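PDB 5FOF: leucyl-trna synthetase from Plasmodium knowlesi, which joins leucine to its tRNA at the expense of ATP and, through the editing domain crystallised here, probably hydrolyses wrongly charged tRNA. Local coordinates for residues N144-V154 against N322-E330. Numbering follows the deposited sequence.
Sequences NSLYNLAYQGV and NNEGFLYSE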
ATOM      1  N   ASN A 144       8.113  -9.807  -4.153  1.00 43.92           N
ATOM      2  CA  ASN A 144       7.891 -10.642  -2.980  1.00 44.91           C
ATOM      3  C   ASN A 144       6.463 -11.167  -2.861  1.00 44.33           C
ATOM      4  O   ASN A 144       6.261 -12.340  -2.581  1.00 48.78           O
ATOM      5  CB  ASN A 144       8.266  -9.866  -1.721  1.00 45.16           C
ATOM      6  CG  ASN A 144       8.169 -10.710  -0.473  1.00 47.70           C
ATOM      7  OD1 ASN A 144       8.754 -11.801  -0.401  1.00 48.14           O
ATOM      8  ND2 ASN A 144       7.448 -10.213   0.522  1.00 46.43           N
ATOM      9  N   SER A 145       5.485 -10.302  -3.120  1.00 44.67           N
ATOM     10  CA  SER A 145       4.074 -10.624  -2.906  1.00 41.57           C
ATOM     11  C   SER A 145       3.408 -11.473  -3.964  1.00 38.02           C
ATOM     12  O   SER A 145       2.438 -12.141  -3.679  1.00 40.12           O
ATOM     13  CB  SER A 145       3.281  -9.334  -2.775  1.00 43.97           C
ATOM     14  OG  SER A 145       3.200  -8.657  -4.015  1.00 45.81           O
ATOM     15  N   LEU A 146       3.933 -11.458  -5.177  1.00 39.86           N
ATOM     16  CA  LEU A 146       3.236 -11.993  -6.347  1.00 40.08           C
ATOM     17  C   LEU A 146       2.769 -13.421  -6.193  1.00 39.95           C
ATOM     18  O   LEU A 146       1.586 -13.694  -6.358  1.00 39.99           O
ATOM     19  CB  LEU A 146       4.108 -11.883  -7.604  1.00 41.91           C
ATOM     20  CG  LEU A 146       4.211 -10.494  -8.250  1.00 44.59           C
ATOM     21  CD1 LEU A 146       5.345 -10.480  -9.271  1.00 45.99           C
ATOM     22  CD2 LEU A 146       2.896 -10.073  -8.902  1.00 43.73           C
ATOM     23  N   TYR A 147       3.688 -14.333  -5.899  1.00 42.03           N
ATOM     24  CA  TYR A 147       3.317 -15.737  -5.818  1.00 44.40           C
ATOM     25  C   TYR A 147       2.394 -15.973  -4.632  1.00 44.26           C
ATOM     26  O   TYR A 147       1.423 -16.730  -4.721  1.00 41.72           O
ATOM     27  CB  TYR A 147       4.545 -16.678  -5.870  1.00 47.32           C
ATOM     28  CG  TYR A 147       4.867 -17.039  -7.308  1.00 47.18           C
ATOM     29  CD1 TYR A 147       3.941 -17.767  -8.072  1.00 47.23           C
ATOM     30  CD2 TYR A 147       6.044 -16.622  -7.925  1.00 47.86           C
ATOM     31  CE1 TYR A 147       4.183 -18.083  -9.392  1.00 49.18           C
ATOM     32  CE2 TYR A 147       6.297 -16.934  -9.264  1.00 49.06           C
ATOM     33  CZ  TYR A 147       5.358 -17.664  -9.991  1.00 50.89           C
ATOM     34  OH  TYR A 147       5.567 -18.004 -11.315  1.00 55.78           O
ATOM     35  N   ASN A 148       2.653 -15.253  -3.548  1.00 46.01           N
ATOM     36  CA  ASN A 148       1.731 -15.241  -2.418  1.00 45.23           C
ATOM     37  C   ASN A 148       0.322 -14.787  -2.810  1.00 42.03           C
ATOM     38  O   ASN A 148      -0.646 -15.420  -2.427  1.00 40.61           O
ATOM     39  CB  ASN A 148       2.304 -14.399  -1.274  1.00 45.51           C
ATOM     40  CG  ASN A 148       3.436 -15.105  -0.558  1.00 45.78           C
ATOM     41  OD1 ASN A 148       3.344 -16.295  -0.279  1.00 46.05           O
ATOM     42  ND2 ASN A 148       4.504 -14.380  -0.256  1.00 48.19           N
ATOM     43  N   LEU A 149       0.225 -13.712  -3.588  1.00 40.67           N
ATOM     44  CA  LEU A 149      -1.057 -13.219  -4.069  1.00 39.35           C
ATOM     45  C   LEU A 149      -1.764 -14.267  -4.961  1.00 41.95           C
ATOM     46  O   LEU A 149      -2.988 -14.469  -4.865  1.00 40.31           O
ATOM     47  CB  LEU A 149      -0.878 -11.897  -4.820  1.00 36.84           C
ATOM     48  CG  LEU A 149      -0.514 -10.650  -4.011  1.00 38.28           C
ATOM     49  CD1 LEU A 149      -0.225  -9.466  -4.936  1.00 39.69           C
ATOM     50  CD2 LEU A 149      -1.625 -10.284  -3.062  1.00 38.18           C
ATOM     51  N   ALA A 150      -0.988 -14.937  -5.812  1.00 41.48           N
ATOM     52  CA  ALA A 150      -1.520 -15.981  -6.693  1.00 42.13           C
ATOM     53  C   ALA A 150      -2.066 -17.205  -5.922  1.00 42.62           C
ATOM     54  O   ALA A 150      -3.160 -17.724  -6.252  1.00 40.74           O
ATOM     55  CB  ALA A 150      -0.456 -16.410  -7.703  1.00 43.06           C
ATOM     56  N   TYR A 151      -1.311 -17.643  -4.906  1.00 43.26           N
ATOM     57  CA  TYR A 151      -1.748 -18.724  -4.016  1.00 49.12           C
ATOM     58  C   TYR A 151      -2.912 -18.356  -3.081  1.00 50.80           C
ATOM     59  O   TYR A 151      -3.613 -19.252  -2.606  1.00 52.10           O
ATOM     60  CB  TYR A 151      -0.578 -19.299  -3.211  1.00 49.69           C
ATOM     61  CG  TYR A 151       0.403 -20.076  -4.060  1.00 52.93           C
ATOM     62  CD1 TYR A 151      -0.019 -21.141  -4.850  1.00 57.32           C
ATOM     63  CD2 TYR A 151       1.757 -19.759  -4.065  1.00 56.06           C
ATOM     64  CE1 TYR A 151       0.877 -21.858  -5.626  1.00 61.91           C
ATOM     65  CE2 TYR A 151       2.659 -20.467  -4.843  1.00 57.48           C
ATOM     66  CZ  TYR A 151       2.216 -21.519  -5.621  1.00 60.32           C
ATOM     67  OH  TYR A 151       3.109 -22.238  -6.398  1.00 64.54           O
ATOM     68  N   GLN A 152      -3.117 -17.065  -2.821  1.00 49.71           N
ATOM     69  CA  GLN A 152      -4.311 -16.609  -2.092  1.00 51.84           C
ATOM     70  C   GLN A 152      -5.452 -16.157  -3.023  1.00 50.93           C
ATOM     71  O   GLN A 152      -6.415 -15.525  -2.578  1.00 48.92           O
ATOM     72  CB  GLN A 152      -3.921 -15.536  -1.074  1.00 52.25           C
ATOM     73  CG  GLN A 152      -3.084 -16.140   0.046  1.00 56.30           C
ATOM     74  CD  GLN A 152      -2.391 -15.112   0.912  1.00 62.32           C
ATOM     75  OE1 GLN A 152      -2.695 -14.976   2.103  1.00 72.49           O
ATOM     76  NE2 GLN A 152      -1.455 -14.381   0.326  1.00 64.93           N
ATOM     77  N   GLY A 153      -5.333 -16.491  -4.313  1.00 49.89           N
ATOM     78  CA  GLY A 153      -6.390 -16.296  -5.286  1.00 49.26           C
ATOM     79  C   GLY A 153      -6.631 -14.905  -5.834  1.00 47.65           C
ATOM     80  O   GLY A 153      -7.629 -14.714  -6.542  1.00 44.97           O
ATOM     81  N   VAL A 154      -5.741 -13.948  -5.541  1.00 44.28           N
ATOM     82  CA  VAL A 154      -5.923 -12.542  -5.971  1.00 42.56           C
ATOM     83  C   VAL A 154      -5.507 -12.321  -7.423  1.00 41.54           C
ATOM     84  O   VAL A 154      -6.066 -11.445  -8.083  1.00 38.93           O
ATOM     85  CB  VAL A 154      -5.180 -11.519  -5.066  1.00 41.78           C
ATOM     86  CG1 VAL A 154      -5.417 -10.073  -5.515  1.00 39.08           C
ATOM     87  CG2 VAL A 154      -5.632 -11.661  -3.627  1.00 42.99           C
ATOM     88  N   ASN A 322     -16.665  -5.077   1.577  1.00 55.99           N
ATOM     89  CA  ASN A 322     -16.846  -4.093   0.495  1.00 55.37           C
ATOM     90  C   ASN A 322     -15.864  -4.224  -0.675  1.00 51.17           C
ATOM     91  O   ASN A 322     -15.891  -3.404  -1.589  1.00 51.08           O
ATOM     92  CB  ASN A 322     -16.783  -2.674   1.067  1.00 57.04           C
ATOM     93  CG  ASN A 322     -17.916  -2.390   2.035  1.00 57.53           C
ATOM     94  OD1 ASN A 322     -19.043  -2.151   1.615  1.00 60.46           O
ATOM     95  ND2 ASN A 322     -17.621  -2.407   3.330  1.00 56.66           N
ATOM     96  N   ASN A 323     -15.027  -5.260  -0.657  1.00 49.90           N
ATOM     97  CA  ASN A 323     -14.044  -5.516  -1.705  1.00 50.03           C
ATOM     98  C   ASN A 323     -13.109  -4.331  -1.926  1.00 47.86           C
ATOM     99  O   ASN A 323     -12.857  -3.927  -3.048  1.00 50.96           O
ATOM    100  CB  ASN A 323     -14.734  -5.921  -3.014  1.00 53.61           C
ATOM    101  CG  ASN A 323     -15.695  -7.084  -2.833  1.00 55.42           C
ATOM    102  OD1 ASN A 323     -15.294  -8.257  -2.886  1.00 58.62           O
ATOM    103  ND2 ASN A 323     -16.967  -6.767  -2.622  1.00 52.94           N
ATOM    104  N   GLU A 324     -12.629  -3.769  -0.828  1.00 44.74           N
ATOM    105  CA  GLU A 324     -11.645  -2.709  -0.845  1.00 43.67           C
ATOM    106  C   GLU A 324     -10.268  -3.232  -0.440  1.00 40.46           C
ATOM    107  O   GLU A 324      -9.329  -2.460  -0.274  1.00 38.42           O
ATOM    108  CB  GLU A 324     -12.099  -1.590   0.101  1.00 45.85           C
ATOM    109  CG  GLU A 324     -13.321  -0.845  -0.401  1.00 48.17           C
ATOM    110  CD  GLU A 324     -13.110  -0.254  -1.790  1.00 51.26           C
ATOM    111  OE1 GLU A 324     -11.976   0.169  -2.100  1.00 50.77           O
ATOM    112  OE2 GLU A 324     -14.069  -0.216  -2.583  1.00 52.59           O
ATOM    113  N   GLY A 325     -10.146  -4.547  -0.291  1.00 40.58           N
ATOM    114  CA  GLY A 325      -8.893  -5.141   0.088  1.00 39.22           C
ATOM    115  C   GLY A 325      -8.906  -6.650   0.212  1.00 40.74           C
ATOM    116  O   GLY A 325      -9.872  -7.338  -0.174  1.00 38.56           O
ATOM    117  N   PHE A 326      -7.808  -7.156   0.766  1.00 40.79           N
ATOM    118  CA  PHE A 326      -7.586  -8.584   0.922  1.00 40.35           C
ATOM    119  C   PHE A 326      -6.855  -8.831   2.224  1.00 40.00           C
ATOM    120  O   PHE A 326      -6.103  -7.972   2.694  1.00 44.80           O
ATOM    121  CB  PHE A 326      -6.728  -9.128  -0.237  1.00 40.82           C
ATOM    122  CG  PHE A 326      -7.303  -8.870  -1.585  1.00 40.11           C
ATOM    123  CD1 PHE A 326      -8.361  -9.622  -2.041  1.00 42.53           C
ATOM    124  CD2 PHE A 326      -6.809  -7.858  -2.389  1.00 41.22           C
ATOM    125  CE1 PHE A 326      -8.928  -9.386  -3.291  1.00 44.09           C
ATOM    126  CE2 PHE A 326      -7.357  -7.607  -3.640  1.00 42.38           C
ATOM    127  CZ  PHE A 326      -8.428  -8.371  -4.094  1.00 43.61           C
ATOM    128  N   LEU A 327      -7.086 -10.008   2.791  1.00 41.98           N
ATOM    129  CA  LEU A 327      -6.232 -10.560   3.841  1.00 42.90           C
ATOM    130  C   LEU A 327      -5.032 -11.238   3.192  1.00 39.75           C
ATOM    131  O   LEU A 327      -5.157 -11.873   2.145  1.00 36.93           O
ATOM    132  CB  LEU A 327      -7.017 -11.542   4.715  1.00 44.56           C
ATOM    133  CG  LEU A 327      -8.279 -10.919   5.357  1.00 48.60           C
ATOM    134  CD1 LEU A 327      -8.957 -11.889   6.325  1.00 48.74           C
ATOM    135  CD2 LEU A 327      -7.977  -9.590   6.059  1.00 49.19           C
ATOM    136  N   TYR A 328      -3.861 -11.068   3.801  1.00 40.42           N
ATOM    137  CA  TYR A 328      -2.605 -11.497   3.187  1.00 40.55           C
ATOM    138  C   TYR A 328      -1.660 -12.027   4.242  1.00 43.23           C
ATOM    139  O   TYR A 328      -1.350 -11.321   5.205  1.00 40.15           O
ATOM    140  CB  TYR A 328      -1.957 -10.337   2.418  1.00 38.65           C
ATOM    141  CG  TYR A 328      -0.584 -10.631   1.859  1.00 39.65           C
ATOM    142  CD1 TYR A 328       0.550 -10.433   2.630  1.00 39.35           C
ATOM    143  CD2 TYR A 328      -0.414 -11.089   0.549  1.00 42.67           C
ATOM    144  CE1 TYR A 328       1.812 -10.698   2.131  1.00 40.86           C
ATOM    145  CE2 TYR A 328       0.860 -11.354   0.027  1.00 42.28           C
ATOM    146  CZ  TYR A 328       1.969 -11.156   0.835  1.00 41.96           C
ATOM    147  OH  TYR A 328       3.240 -11.398   0.379  1.00 39.78           O
ATOM    148  N   SER A 329      -1.218 -13.273   4.039  1.00 48.88           N
ATOM    149  CA  SER A 329      -0.161 -13.911   4.834  1.00 53.19           C
ATOM    150  C   SER A 329       1.000 -14.262   3.937  1.00 52.97           C
ATOM    151  O   SER A 329       0.803 -14.538   2.752  1.00 56.95           O
ATOM    152  CB  SER A 329      -0.682 -15.183   5.503  1.00 52.52           C
ATOM    153  OG  SER A 329      -1.403 -14.832   6.674  1.00 57.57           O
ATOM    154  N   GLU A 330       2.210 -14.252   4.495  1.00 52.10           N
ATOM    155  CA  GLU A 330       3.378 -14.789   3.783  1.00 51.92           C
ATOM    156  C   GLU A 330       4.333 -15.556   4.708  1.00 50.93           C
ATOM    157  O   GLU A 330       5.172 -16.322   4.209  1.00 48.87           O
ATOM    158  CB  GLU A 330       4.107 -13.675   3.017  1.00 48.67           C
ATOM    159  CG  GLU A 330       4.803 -12.651   3.891  1.00 48.28           C
ATOM    160  CD  GLU A 330       5.353 -11.483   3.099  1.00 46.91           C
ATOM    161  OE1 GLU A 330       5.264 -11.475   1.860  1.00 46.69           O
ATOM    162  OE2 GLU A 330       5.869 -10.544   3.729  1.00 44.55           O
ATOM    163  OXT GLU A 330       4.280 -15.430   5.943  1.00 48.45           O
TER
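Val154 straddles one face of the Phe326 ring with both methyls, joining the end of a helix to the editing domain's mixed β-sheet: helix segment 144-151 runs at 98° to strand 325-328, which is last in chain order and pairs antiparallel with strand 33-40. CG2 of Val154 makes a CH-pi contact 3.9 Å from the Phe326 centroid, while CG1 sits over the CE2-CZ side. A branched valine suits this place, just past Gly153, the C-prime residue of the helix-ending Schellman motif, where positive phi favours glycine. In the same tight part, chi1 of 174° swings the Tyr328 ring to the helix, where Leu149 CD2 meets Tyr328 CD2 obliquely at 3.9 Å and Asn148 CB lies 3.6 Å from Tyr328 CE2. Gln152 is long enough to bridge helix end and strand: its NE2 donates back to Asn148 O, fixing the amide so that OE1 receives Ser329 N on a lone pair, nearly straight (3.0 Å, 169°).

The exposed C-terminal end of the construct is looser. Asn148 ND2 bonds weakly to Tyr328 OH and Asn144 ND2 weakly to Glu330 OE1, whereas Ala207 N holds Glu330 OE2. Tyr328 OH donates to Glu330 OE1, which lies in the tyrosine ring plane, at its edge.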